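Local coordinates for Sn-glycerol-3-phosphate ABC transporter substrate-binding protein UspB (Mycobacterium tuberculosis, PDB 4MFI) that binds glycerophosphocholine as the substrate-binding subunit of an ABC transporter, and so probably hands this solute over for uptake, at residues Asp204-Thr209 with Ile394-Leu399; Asn239-Ser244 with Glu400-Arg405; Pro213-Gly218 with Ala301-Gly306; Ala220-Trp225 with Asp382-Phe387. One frame throughout, in Å; residues are numbered along the deposited sequence. Where two conformers were deposited one is given.

Contact 1: residues Asp204-Thr209 with Ile394-Leu399; sequences DLISWT and IISAGL
The hydroxyl of S396 meets S207 because its OG stands anti to its own carbonyl carbon, beside the backbone N (chi1 -76°), while S207 OG lies between its backbone N and carbonyl carbon (chi1 70°). This is helix-to-helix packing in a periplasmic binding protein fold: the single short turn 206-209 rests on the middle of helix 391-405. Serine is small enough for the two backbones to come close, with S207 CA 4.7 Å from S396 CA. The N-H of S207 belongs to a first helical turn and has no carbonyl of its own helix to bond to; L205, at the N-cap position, has a hydrocarbon side chain and offers no acceptor. S396 OG fills the need, accepting from S207 N at 2.9 Å with an N-H...O angle of 148°. Both hydroxyls are buried but well supplied: S396 OG is also bonded to the carbonyl of D392, one turn earlier, and S207 OG to R385 NE and D392 O. Around this polar core, branched aliphatic residues fill the interface. I206 and L399 pass each other obliquely, I206 CG2 reaching L399 CB at 3.8 Å. On another side of the serine pair, I395 CG2 packs on S207 CB, and L399 CD1 stops 4.0 Å from S207 CA.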
loop_
_atom_site.group_PDB
_atom_site.type_symbol
_atom_site.label_atom_id
_atom_site.label_comp_id
_atom_site.label_asym_id
_atom_site.label_seq_id
_atom_site.Cartn_x
_atom_site.Cartn_y
_atom_site.Cartn_z
ATOM N N ASP A 204 4.582 -7.666 -10.601
ATOM C CA ASP A 204 4.794 -7.580 -9.160
ATOM C C ASP A 204 4.056 -6.429 -8.478
ATOM O O ASP A 204 3.903 -6.441 -7.255
ATOM C CB ASP A 204 6.283 -7.531 -8.826
ATOM C CG ASP A 204 6.906 -8.915 -8.741
ATOM O OD1 ASP A 204 6.183 -9.885 -8.410
ATOM O OD2 ASP A 204 8.121 -9.030 -8.998
ATOM N N LEU A 205 3.596 -5.445 -9.251
ATOM C CA LEU A 205 2.958 -4.273 -8.653
ATOM C C LEU A 205 1.809 -3.663 -9.450
ATOM O O LEU A 205 1.114 -2.780 -8.952
ATOM C CB LEU A 205 4.005 -3.190 -8.379
ATOM C CG LEU A 205 3.713 -2.246 -7.218
ATOM C CD1 LEU A 205 3.634 -3.022 -5.919
ATOM C CD2 LEU A 205 4.779 -1.175 -7.131
ATOM N N ILE A 206 1.598 -4.115 -10.680
ATOM C CA ILE A 206 0.661 -3.414 -11.555
ATOM C C ILE A 206 -0.802 -3.449 -11.076
ATOM O O ILE A 206 -1.520 -2.469 -11.248
ATOM C CB ILE A 206 0.797 -3.875 -13.035
ATOM C CG1 ILE A 206 0.004 -2.968 -13.987
ATOM C CG2 ILE A 206 0.353 -5.321 -13.185
ATOM C CD1 ILE A 206 0.460 -1.518 -13.968
ATOM N N SER A 207 -1.260 -4.534 -10.446
ATOM C CA SER A 207 -2.641 -4.474 -9.946
ATOM C C SER A 207 -2.810 -3.408 -8.869
ATOM O O SER A 207 -3.892 -2.853 -8.707
ATOM C CB SER A 207 -3.174 -5.822 -9.452
ATOM O OG SER A 207 -2.543 -6.222 -8.248
ATOM N N TRP A 208 -1.734 -3.107 -8.145
ATOM C CA TRP A 208 -1.773 -2.034 -7.158
ATOM C C TRP A 208 -1.774 -0.658 -7.811
ATOM O O TRP A 208 -2.624 0.178 -7.498
ATOM C CB TRP A 208 -0.588 -2.166 -6.202
ATOM C CG TRP A 208 -0.637 -1.272 -5.000
ATOM C CD1 TRP A 208 -1.623 -1.213 -4.050
ATOM C CD2 TRP A 208 0.380 -0.355 -4.579
ATOM N NE1 TRP A 208 -1.287 -0.301 -3.076
ATOM C CE2 TRP A 208 -0.060 0.237 -3.376
ATOM C CE3 TRP A 208 1.623 0.030 -5.107
ATOM C CZ2 TRP A 208 0.702 1.180 -2.684
ATOM C CZ3 TRP A 208 2.375 0.975 -4.425
ATOM C CH2 TRP A 208 1.914 1.539 -3.224
ATOM N N THR A 209 -0.826 -0.420 -8.716
ATOM C CA THR A 209 -0.690 0.910 -9.312
ATOM C C THR A 209 -1.775 1.228 -10.338
ATOM O O THR A 209 -2.127 2.396 -10.510
ATOM C CB THR A 209 0.693 1.151 -9.946
ATOM O OG1 THR A 209 0.894 0.228 -11.020
ATOM C CG2 THR A 209 1.812 1.008 -8.911
ATOM N N ILE A 394 -3.390 -12.556 -9.818
ATOM C CA ILE A 394 -4.142 -12.931 -11.012
ATOM C C ILE A 394 -4.476 -11.695 -11.859
ATOM O O ILE A 394 -4.304 -11.697 -13.081
ATOM C CB ILE A 394 -5.421 -13.709 -10.625
ATOM C CG1 ILE A 394 -5.039 -15.034 -9.951
ATOM C CG2 ILE A 394 -6.317 -13.933 -11.835
ATOM C CD1 ILE A 394 -6.209 -15.755 -9.298
ATOM N N ILE A 395 -4.934 -10.623 -11.218
ATOM C CA ILE A 395 -5.171 -9.377 -11.947
ATOM C C ILE A 395 -3.867 -8.825 -12.541
ATOM O O ILE A 395 -3.836 -8.395 -13.700
ATOM C CB ILE A 395 -5.871 -8.332 -11.056
ATOM C CG1 ILE A 395 -7.281 -8.826 -10.695
ATOM C CG2 ILE A 395 -5.939 -6.981 -11.756
ATOM C CD1 ILE A 395 -7.969 -8.032 -9.581
ATOM N N SER A 396 -2.787 -8.853 -11.764
ATOM C CA SER A 396 -1.498 -8.392 -12.272
ATOM C C SER A 396 -1.041 -9.188 -13.480
ATOM O O SER A 396 -0.506 -8.610 -14.428
ATOM C CB SER A 396 -0.414 -8.451 -11.200
ATOM O OG SER A 396 -0.559 -7.394 -10.276
ATOM N N ALA A 397 -1.221 -10.508 -13.446
ATOM C CA ALA A 397 -0.804 -11.326 -14.579
ATOM C C ALA A 397 -1.579 -10.945 -15.832
ATOM O O ALA A 397 -1.020 -10.902 -16.926
ATOM C CB ALA A 397 -0.975 -12.810 -14.266
ATOM N N GLY A 398 -2.866 -10.645 -15.673
ATOM C CA GLY A 398 -3.678 -10.231 -16.803
ATOM C C GLY A 398 -3.242 -8.890 -17.367
ATOM O O GLY A 398 -3.122 -8.724 -18.581
ATOM N N LEU A 399 -3.000 -7.928 -16.485
ATOM C CA LEU A 399 -2.507 -6.627 -16.921
ATOM C C LEU A 399 -1.139 -6.751 -17.590
ATOM O O LEU A 399 -0.860 -6.061 -18.577
ATOM C CB LEU A 399 -2.452 -5.660 -15.740
ATOM C CG LEU A 399 -3.828 -5.224 -15.236
ATOM C CD1 LEU A 399 -3.722 -4.598 -13.845
ATOM C CD2 LEU A 399 -4.479 -4.252 -16.220
#

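Contact 2: residues Asn239-Ser244 with Glu400-Arg405; sequences NFYRNS and ESIGLR
Helices 239-244 and 400-405 run nearly parallel: the axes of these short segments come within 9.2 Å and are inclined at 24°, with R242 and G403 facing each other at the nearest pair of CA atoms. Having no side chain, G403 admits the end of the Y241 ring, whose OH lies 3.7 Å from G403 CA. Y241 CG is anti to the backbone N (chi1 163°), and the ring beyond it spans the gap between the helices; its buried hydroxyl is satisfied by the carbonyl of L399. I402 fills the angle between the two residues opposite it. Its CG2 meets the rim of the tyrosine ring near the ring plane, 3.8 Å from Y241 CE1, and also touches R242 CB at 3.6 Å. The arginine chain, extended from CG to NE, crosses I402 at about a right angle, lending its methylenes to the apolar contact. At its charged end R242 NH2 bonds the carbonyl of G406, and NE makes a weak bond to A407 O. Around the pair, W200 meets Y241 edge-to-face, V253 of strand 251-254 packs on Y241, and helix 409-427 closes over I402 through T412 and F413.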
loop_
_atom_site.group_PDB
_atom_site.type_symbol
_atom_site.label_atom_id
_atom_site.label_comp_id
_atom_site.label_asym_id
_atom_site.label_seq_id
_atom_site.Cartn_x
_atom_site.Cartn_y
_atom_site.Cartn_z
ATOM N N ASN A 239 -8.315 -0.406 -21.668
ATOM C CA ASN A 239 -7.911 0.027 -23.000
ATOM C C ASN A 239 -7.054 1.284 -22.995
ATOM O O ASN A 239 -6.178 1.428 -23.834
ATOM C CB ASN A 239 -9.124 0.170 -23.919
ATOM C CG ASN A 239 -9.602 -1.168 -24.442
ATOM O OD1 ASN A 239 -10.742 -1.567 -24.231
ATOM N ND2 ASN A 239 -8.711 -1.881 -25.118
ATOM N N PHE A 240 -7.275 2.176 -22.033
ATOM C CA PHE A 240 -6.386 3.325 -21.852
ATOM C C PHE A 240 -4.953 2.837 -21.626
ATOM O O PHE A 240 -4.001 3.306 -22.259
ATOM C CB PHE A 240 -6.852 4.167 -20.660
ATOM C CG PHE A 240 -5.851 5.174 -20.199
ATOM C CD1 PHE A 240 -5.783 6.421 -20.809
ATOM C CD2 PHE A 240 -4.989 4.895 -19.147
ATOM C CE1 PHE A 240 -4.871 7.370 -20.387
ATOM C CE2 PHE A 240 -4.051 5.851 -18.729
ATOM C CZ PHE A 240 -4.002 7.081 -19.351
ATOM N N TYR A 241 -4.820 1.874 -20.722
ATOM C CA TYR A 241 -3.541 1.260 -20.408
ATOM C C TYR A 241 -2.955 0.539 -21.629
ATOM O O TYR A 241 -1.800 0.749 -21.987
ATOM C CB TYR A 241 -3.747 0.312 -19.220
ATOM C CG TYR A 241 -2.667 -0.710 -18.974
ATOM C CD1 TYR A 241 -2.834 -2.025 -19.387
ATOM C CD2 TYR A 241 -1.495 -0.378 -18.289
ATOM C CE1 TYR A 241 -1.870 -2.977 -19.139
ATOM C CE2 TYR A 241 -0.524 -1.332 -18.036
ATOM C CZ TYR A 241 -0.719 -2.630 -18.468
ATOM O OH TYR A 241 0.235 -3.590 -18.230
ATOM N N ARG A 242 -3.752 -0.301 -22.282
ATOM C CA ARG A 242 -3.263 -1.032 -23.444
ATOM C C ARG A 242 -2.821 -0.082 -24.551
ATOM O O ARG A 242 -1.781 -0.300 -25.177
ATOM C CB ARG A 242 -4.330 -1.991 -23.977
ATOM C CG ARG A 242 -3.832 -2.899 -25.088
ATOM C CD ARG A 242 -4.920 -3.877 -25.531
ATOM N NE ARG A 242 -4.415 -4.750 -26.583
ATOM C CZ ARG A 242 -4.299 -4.378 -27.853
ATOM N NH1 ARG A 242 -4.679 -3.156 -28.215
ATOM N NH2 ARG A 242 -3.808 -5.219 -28.755
ATOM N N ASN A 243 -3.609 0.962 -24.799
ATOM C CA ASN A 243 -3.291 1.896 -25.866
ATOM C C ASN A 243 -2.054 2.722 -25.549
ATOM O O ASN A 243 -1.310 3.099 -26.447
ATOM C CB ASN A 243 -4.475 2.813 -26.164
ATOM C CG ASN A 243 -5.622 2.083 -26.815
ATOM O OD1 ASN A 243 -5.449 0.995 -27.372
ATOM N ND2 ASN A 243 -6.802 2.686 -26.768
ATOM N N SER A 244 -1.823 3.011 -24.273
ATOM C CA SER A 244 -0.626 3.767 -23.915
ATOM C C SER A 244 0.631 3.012 -24.346
ATOM O O SER A 244 1.623 3.623 -24.757
ATOM C CB SER A 244 -0.592 4.097 -22.413
ATOM O OG SER A 244 -0.303 2.956 -21.621
ATOM N N GLU A 400 -0.291 -7.639 -17.078
ATOM C CA GLU A 400 1.019 -7.820 -17.686
ATOM C C GLU A 400 0.902 -8.454 -19.076
ATOM O O GLU A 400 1.673 -8.123 -19.971
ATOM C CB GLU A 400 1.956 -8.628 -16.785
ATOM C CG GLU A 400 3.417 -8.510 -17.204
ATOM C CD GLU A 400 4.333 -9.402 -16.392
ATOM O OE1 GLU A 400 4.250 -10.640 -16.547
ATOM O OE2 GLU A 400 5.144 -8.870 -15.600
ATOM N N SER A 401 -0.065 -9.354 -19.248
ATOM C CA SER A 401 -0.314 -9.974 -20.550
ATOM C C SER A 401 -0.804 -8.943 -21.571
ATOM O O SER A 401 -0.378 -8.945 -22.727
ATOM C CB SER A 401 -1.343 -11.095 -20.404
ATOM O OG SER A 401 -1.604 -11.726 -21.643
ATOM N N ILE A 402 -1.700 -8.064 -21.134
ATOM C CA ILE A 402 -2.164 -6.959 -21.967
ATOM C C ILE A 402 -0.979 -6.065 -22.337
ATOM O O ILE A 402 -0.802 -5.691 -23.502
ATOM C CB ILE A 402 -3.267 -6.149 -21.249
ATOM C CG1 ILE A 402 -4.533 -7.001 -21.103
ATOM C CG2 ILE A 402 -3.585 -4.863 -21.992
ATOM C CD1 ILE A 402 -5.503 -6.470 -20.044
ATOM N N GLY A 403 -0.137 -5.766 -21.348
ATOM C CA GLY A 403 1.009 -4.892 -21.553
ATOM C C GLY A 403 2.129 -5.470 -22.407
ATOM O O GLY A 403 2.600 -4.812 -23.339
ATOM N N LEU A 404 2.575 -6.685 -22.090
ATOM C CA LEU A 404 3.710 -7.280 -22.801
ATOM C C LEU A 404 3.341 -7.921 -24.129
ATOM O O LEU A 404 4.143 -7.917 -25.061
ATOM C CB LEU A 404 4.410 -8.332 -21.939
ATOM C CG LEU A 404 5.152 -7.825 -20.708
ATOM C CD1 LEU A 404 5.721 -9.000 -19.943
ATOM C CD2 LEU A 404 6.262 -6.872 -21.111
ATOM N N ARG A 405 2.141 -8.489 -24.211
ATOM C CA ARG A 405 1.774 -9.293 -25.376
ATOM C C ARG A 405 0.613 -8.704 -26.167
ATOM O O ARG A 405 0.174 -9.285 -27.165
ATOM C CB ARG A 405 1.450 -10.723 -24.943
ATOM C CG ARG A 405 2.649 -11.449 -24.367
ATOM C CD ARG A 405 2.374 -12.933 -24.187
ATOM N NE ARG A 405 2.005 -13.278 -22.815
ATOM C CZ ARG A 405 0.755 -13.382 -22.374
ATOM N NH1 ARG A 405 -0.268 -13.161 -23.194
ATOM N NH2 ARG A 405 0.528 -13.707 -21.109
#

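Contact 3: residues Pro213-Gly218 with Ala301-Gly306; sequences PNWAFG and ACPTGG
W215 turns the benzo rim of its indole, rather than a face, toward the chain at A301-P303. CE3, CZ3 and CH2 do the touching: the backbone from A301 C to P303 N runs past this rim close to the ring plane, with P303 N 3.5 Å from W215 CZ3 and C302 C 3.7 Å from the same atom. A wide, rigid ring suits the place, since one residue can follow three successive residues of the loop. P303 and W215 cross obliquely, the proline offering a compact apolar ring whose CB comes within 3.8 Å of both W215 CZ3 and W215 CH2. At the other end of the contact two alanines meet methyl to methyl, A216 CB lying 3.8 Å from A301 CB, their small size allowing the helix to approach the loop closely. On the pyrrole side of the indole, W215 NE1 is bonded to D382 OD1. R379 makes a cation-pi contact with the indole. Just beyond, helix 211-216 ends in a Schellman motif, where G218 has positive phi and G218 N bonds back to W215 O at 2.9 Å. The arrangement is a helix packed against the loop that enters strand 307-310, part of the mixed sheet of this binding-protein fold.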
loop_
_atom_site.group_PDB
_atom_site.type_symbol
_atom_site.label_atom_id
_atom_site.label_comp_id
_atom_site.label_asym_id
_atom_site.label_seq_id
_atom_site.Cartn_x
_atom_site.Cartn_y
_atom_site.Cartn_z
ATOM N N PRO A 213 -5.673 4.703 -11.759
ATOM C CA PRO A 213 -6.272 5.122 -13.027
ATOM C C PRO A 213 -7.597 4.437 -13.299
ATOM O O PRO A 213 -8.490 5.085 -13.833
ATOM C CB PRO A 213 -5.217 4.741 -14.082
ATOM C CG PRO A 213 -4.188 3.958 -13.367
ATOM C CD PRO A 213 -4.249 4.361 -11.924
ATOM N N ASN A 214 -7.742 3.174 -12.913
ATOM C CA ASN A 214 -9.019 2.501 -13.074
ATOM C C ASN A 214 -10.128 3.289 -12.358
ATOM O O ASN A 214 -11.133 3.668 -12.971
ATOM C CB ASN A 214 -8.891 1.069 -12.535
ATOM C CG ASN A 214 -10.017 0.160 -12.975
ATOM O OD1 ASN A 214 -10.703 0.403 -13.975
ATOM N ND2 ASN A 214 -10.195 -0.923 -12.229
ATOM N N TRP A 215 -9.930 3.575 -11.074
ATOM C CA TRP A 215 -10.881 4.386 -10.317
ATOM C C TRP A 215 -11.112 5.770 -10.945
ATOM O O TRP A 215 -12.243 6.265 -10.965
ATOM C CB TRP A 215 -10.382 4.580 -8.889
ATOM C CG TRP A 215 -10.426 3.356 -8.022
ATOM C CD1 TRP A 215 -11.256 2.268 -8.145
ATOM C CD2 TRP A 215 -9.604 3.108 -6.880
ATOM N NE1 TRP A 215 -10.992 1.364 -7.137
ATOM C CE2 TRP A 215 -9.986 1.862 -6.346
ATOM C CE3 TRP A 215 -8.578 3.829 -6.252
ATOM C CZ2 TRP A 215 -9.375 1.319 -5.218
ATOM C CZ3 TRP A 215 -7.976 3.291 -5.133
ATOM C CH2 TRP A 215 -8.379 2.052 -4.624
ATOM N N ALA A 216 -10.040 6.404 -11.422
ATOM C CA ALA A 216 -10.141 7.740 -12.002
ATOM C C ALA A 216 -11.061 7.764 -13.221
ATOM O O ALA A 216 -11.709 8.779 -13.508
ATOM C CB ALA A 216 -8.756 8.260 -12.371
ATOM N N PHE A 217 -11.116 6.638 -13.924
ATOM C CA PHE A 217 -11.948 6.493 -15.118
ATOM C C PHE A 217 -13.322 5.900 -14.801
ATOM O O PHE A 217 -14.116 5.649 -15.708
ATOM C CB PHE A 217 -11.219 5.640 -16.166
ATOM C CG PHE A 217 -10.210 6.404 -16.986
ATOM C CD1 PHE A 217 -10.619 7.461 -17.792
ATOM C CD2 PHE A 217 -8.860 6.054 -16.979
ATOM C CE1 PHE A 217 -9.706 8.163 -18.572
ATOM C CE2 PHE A 217 -7.932 6.754 -17.763
ATOM C CZ PHE A 217 -8.358 7.809 -18.557
ATOM N N GLY A 218 -13.607 5.694 -13.514
ATOM C CA GLY A 218 -14.897 5.179 -13.089
ATOM C C GLY A 218 -14.976 3.667 -13.044
ATOM O O GLY A 218 -16.050 3.112 -12.814
ATOM N N ALA A 301 -8.446 8.755 -6.162
ATOM C CA ALA A 301 -8.088 7.745 -7.151
ATOM C C ALA A 301 -6.676 7.266 -6.899
ATOM O O ALA A 301 -5.876 7.101 -7.821
ATOM C CB ALA A 301 -8.250 8.287 -8.568
ATOM N N CYS A 302 -6.381 7.042 -5.623
ATOM C CA CYS A 302 -5.067 6.592 -5.195
ATOM C C CYS A 302 -5.245 5.615 -4.043
ATOM O O CYS A 302 -5.833 5.968 -3.030
ATOM C CB CYS A 302 -4.232 7.783 -4.727
ATOM S SG CYS A 302 -2.546 7.333 -4.236
ATOM N N PRO A 303 -4.738 4.384 -4.191
ATOM C CA PRO A 303 -4.867 3.408 -3.107
ATOM C C PRO A 303 -3.783 3.604 -2.063
ATOM O O PRO A 303 -2.820 4.354 -2.263
ATOM C CB PRO A 303 -4.635 2.076 -3.824
ATOM C CG PRO A 303 -3.635 2.439 -4.882
ATOM C CD PRO A 303 -4.059 3.809 -5.366
ATOM N N THR A 304 -3.946 2.920 -0.942
ATOM C CA THR A 304 -2.870 2.804 0.025
ATOM C C THR A 304 -2.287 1.399 -0.069
ATOM O O THR A 304 -2.818 0.543 -0.781
ATOM C CB THR A 304 -3.390 3.040 1.425
ATOM O OG1 THR A 304 -4.369 2.043 1.704
ATOM C CG2 THR A 304 -4.034 4.422 1.521
ATOM N N GLY A 305 -1.194 1.158 0.646
ATOM C CA GLY A 305 -0.531 -0.130 0.617
ATOM C C GLY A 305 0.297 -0.336 1.866
ATOM O O GLY A 305 0.396 0.555 2.715
ATOM N N GLY A 306 0.901 -1.512 1.985
ATOM C CA GLY A 306 1.755 -1.811 3.124
ATOM C C GLY A 306 1.111 -2.716 4.158
ATOM O O GLY A 306 0.259 -3.540 3.826
#

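Contact 4: residues Ala220-Trp225 with Asp382-Phe387; sequences AYSDKW and DYARVF
Two direct hydrogen bonds tie strand 222-223 and its approach to the start of helix 383-386. Y221 N donates to D382 OD2 at 2.8 Å, meeting the oxygen from above the carboxylate plane, and A384 N donates to S222 OG at 3.0 Å. First-turn N-H groups lack partners in their own helix; D382, at the N-cap position, makes no capping bond with its side chain, and the serine hydroxyl serves one of them instead. Water serves the N-H before it: water 1 accepts from Y383 N at 2.8 Å, donates to K224 O and is bonded to S222 OG. Apolar contacts line the same seam, where A384 CB touches Y221 CB at 3.9 Å. Aromatic contacts make up the far end. The Y383 ring presents its edge to the face of W225 in a T-shaped pair, with centroids 4.8 Å apart and planes at 70°; Y383 CD2 sits over the centre of the indole. K224 CA makes a CH-pi contact on one face of the tyrosine, 3.9 Å from the Y383 ring centroid, while F387 CD2 lies over the opposite face. W225 CH2 also reaches F387 CD2 at 3.7 Å, and the three rings form an aromatic cluster joining a short beta hairpin to a helical turn.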
loop_
_atom_site.group_PDB
_atom_site.type_symbol
_atom_site.label_atom_id
_atom_site.label_comp_id
_atom_site.label_asym_id
_atom_site.label_seq_id
_atom_site.Cartn_x
_atom_site.Cartn_y
_atom_site.Cartn_z
ATOM N N ALA A 220 -13.462 -0.267 -11.633
ATOM C CA ALA A 220 -13.009 -0.908 -10.404
ATOM C C ALA A 220 -12.838 -2.381 -10.698
ATOM O O ALA A 220 -13.464 -2.913 -11.617
ATOM C CB ALA A 220 -14.026 -0.717 -9.294
ATOM N N TYR A 221 -12.001 -3.058 -9.921
ATOM C CA TYR A 221 -11.931 -4.514 -10.031
ATOM C C TYR A 221 -13.198 -5.139 -9.457
ATOM O O TYR A 221 -13.655 -6.194 -9.912
ATOM C CB TYR A 221 -10.733 -5.055 -9.257
ATOM C CG TYR A 221 -9.389 -4.501 -9.660
ATOM C CD1 TYR A 221 -9.099 -4.177 -10.984
ATOM C CD2 TYR A 221 -8.386 -4.332 -8.709
ATOM C CE1 TYR A 221 -7.848 -3.681 -11.342
ATOM C CE2 TYR A 221 -7.141 -3.827 -9.056
ATOM C CZ TYR A 221 -6.874 -3.518 -10.378
ATOM O OH TYR A 221 -5.639 -3.026 -10.745
ATOM N N SER A 222 -13.739 -4.500 -8.426
ATOM C CA SER A 222 -14.945 -4.972 -7.761
ATOM C C SER A 222 -15.589 -3.814 -7.018
ATOM O O SER A 222 -14.930 -2.814 -6.715
ATOM C CB SER A 222 -14.630 -6.124 -6.794
ATOM O OG SER A 222 -13.691 -5.734 -5.801
ATOM N N ASP A 223 -16.883 -3.961 -6.763
ATOM C CA ASP A 223 -17.657 -3.067 -5.916
ATOM C C ASP A 223 -18.114 -3.958 -4.766
ATOM O O ASP A 223 -19.025 -4.784 -4.921
ATOM C CB ASP A 223 -18.855 -2.534 -6.697
ATOM C CG ASP A 223 -19.658 -1.511 -5.924
ATOM O OD1 ASP A 223 -19.288 -1.188 -4.773
ATOM O OD2 ASP A 223 -20.663 -1.017 -6.487
ATOM N N LYS A 224 -17.451 -3.817 -3.623
ATOM C CA LYS A 224 -17.571 -4.794 -2.540
ATOM C C LYS A 224 -17.298 -6.205 -3.091
ATOM O O LYS A 224 -16.260 -6.415 -3.716
ATOM C CB LYS A 224 -18.925 -4.676 -1.836
ATOM C CG LYS A 224 -19.263 -3.248 -1.436
ATOM C CD LYS A 224 -18.220 -2.667 -0.508
ATOM C CE LYS A 224 -18.535 -1.210 -0.185
ATOM N NZ LYS A 224 -19.937 -1.044 0.296
ATOM N N TRP A 225 -18.214 -7.152 -2.891
ATOM C CA TRP A 225 -17.992 -8.530 -3.349
ATOM C C TRP A 225 -18.386 -8.795 -4.797
ATOM O O TRP A 225 -18.219 -9.911 -5.298
ATOM C CB TRP A 225 -18.728 -9.528 -2.453
ATOM C CG TRP A 225 -18.261 -9.511 -1.046
ATOM C CD1 TRP A 225 -18.991 -9.168 0.058
ATOM C CD2 TRP A 225 -16.949 -9.850 -0.571
ATOM N NE1 TRP A 225 -18.215 -9.276 1.189
ATOM C CE2 TRP A 225 -16.957 -9.687 0.829
ATOM C CE3 TRP A 225 -15.765 -10.254 -1.196
ATOM C CZ2 TRP A 225 -15.829 -9.931 1.616
ATOM C CZ3 TRP A 225 -14.648 -10.499 -0.416
ATOM C CH2 TRP A 225 -14.687 -10.335 0.976
ATOM N N ASP A 382 -9.848 -2.258 -3.684
ATOM C CA ASP A 382 -10.928 -3.140 -4.131
ATOM C C ASP A 382 -10.813 -4.514 -3.476
ATOM O O ASP A 382 -9.716 -5.064 -3.346
ATOM C CB ASP A 382 -10.899 -3.294 -5.651
ATOM C CG ASP A 382 -11.242 -2.019 -6.389
ATOM O OD1 ASP A 382 -11.848 -1.086 -5.806
ATOM O OD2 ASP A 382 -10.911 -1.971 -7.590
ATOM N N TYR A 383 -11.952 -5.068 -3.063
ATOM C CA TYR A 383 -11.961 -6.378 -2.399
ATOM C C TYR A 383 -11.319 -7.441 -3.290
ATOM O O TYR A 383 -10.657 -8.362 -2.796
ATOM C CB TYR A 383 -13.384 -6.831 -2.050
ATOM C CG TYR A 383 -14.103 -6.097 -0.937
ATOM C CD1 TYR A 383 -13.692 -4.842 -0.475
ATOM C CD2 TYR A 383 -15.240 -6.654 -0.367
ATOM C CE1 TYR A 383 -14.391 -4.187 0.540
ATOM C CE2 TYR A 383 -15.939 -6.015 0.632
ATOM C CZ TYR A 383 -15.523 -4.782 1.089
ATOM O OH TYR A 383 -16.245 -4.163 2.094
ATOM N N ALA A 384 -11.497 -7.321 -4.607
ATOM C CA ALA A 384 -10.945 -8.324 -5.516
ATOM C C ALA A 384 -9.415 -8.398 -5.463
ATOM O O ALA A 384 -8.837 -9.447 -5.769
ATOM C CB ALA A 384 -11.421 -8.090 -6.947
ATOM N N ARG A 385 -8.764 -7.303 -5.074
ATOM C CA ARG A 385 -7.310 -7.318 -4.914
ATOM C C ARG A 385 -6.869 -7.802 -3.532
ATOM O O ARG A 385 -5.946 -8.614 -3.417
ATOM C CB ARG A 385 -6.673 -5.949 -5.228
ATOM C CG ARG A 385 -5.149 -6.030 -5.191
ATOM C CD ARG A 385 -4.406 -4.719 -5.529
ATOM N NE ARG A 385 -2.983 -5.052 -5.494
ATOM C CZ ARG A 385 -2.269 -5.127 -4.375
ATOM N NH1 ARG A 385 -2.812 -4.788 -3.213
ATOM N NH2 ARG A 385 -1.008 -5.528 -4.414
ATOM N N VAL A 386 -7.521 -7.315 -2.482
ATOM C CA VAL A 386 -7.013 -7.547 -1.123
ATOM C C VAL A 386 -7.700 -8.620 -0.281
ATOM O O VAL A 386 -7.100 -9.110 0.677
ATOM C CB VAL A 386 -6.951 -6.235 -0.292
ATOM C CG1 VAL A 386 -5.858 -5.304 -0.836
ATOM C CG2 VAL A 386 -8.327 -5.544 -0.230
ATOM N N PHE A 387 -8.941 -8.972 -0.615
ATOM C CA PHE A 387 -9.698 -9.961 0.174
ATOM C C PHE A 387 -9.894 -11.285 -0.555
ATOM O O PHE A 387 -10.242 -12.292 0.059
ATOM C CB PHE A 387 -11.087 -9.429 0.539
ATOM C CG PHE A 387 -11.090 -8.252 1.491
ATOM C CD1 PHE A 387 -9.929 -7.820 2.132
ATOM C CD2 PHE A 387 -12.280 -7.591 1.759
ATOM C CE1 PHE A 387 -9.959 -6.738 3.014
ATOM C CE2 PHE A 387 -12.316 -6.523 2.645
ATOM C CZ PHE A 387 -11.149 -6.093 3.269
HETATM O O HOH W 1 -14.455 -3.997 -3.786
HETATM O O HOH W 2 -14.736 -0.255 -5.587
#

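The four contacts form one connected region, with centres about 11 to 17 Å apart between contacts that touch. Contacts 1 and 2 share helix 391-405 and adjoin there. Contacts 1 and 3 meet through W208 NE1 and T304 O, and contacts 1 and 4 through S207 O and Y221 OH; only contacts 2 and 4 do not touch, their nearest atoms about 9 Å apart. Along the chain the first segments come in the order 1, 3, 4, 2, then 301-306, 382-387, 394-399 and 400-405. Contacts 3 and 4 are nested in the loop closed by contact 1, whereas contacts 1 and 2 cross; contacts 1, 2 and 4 pack late helical segments, and contact 3 a loop, onto residues 204-244.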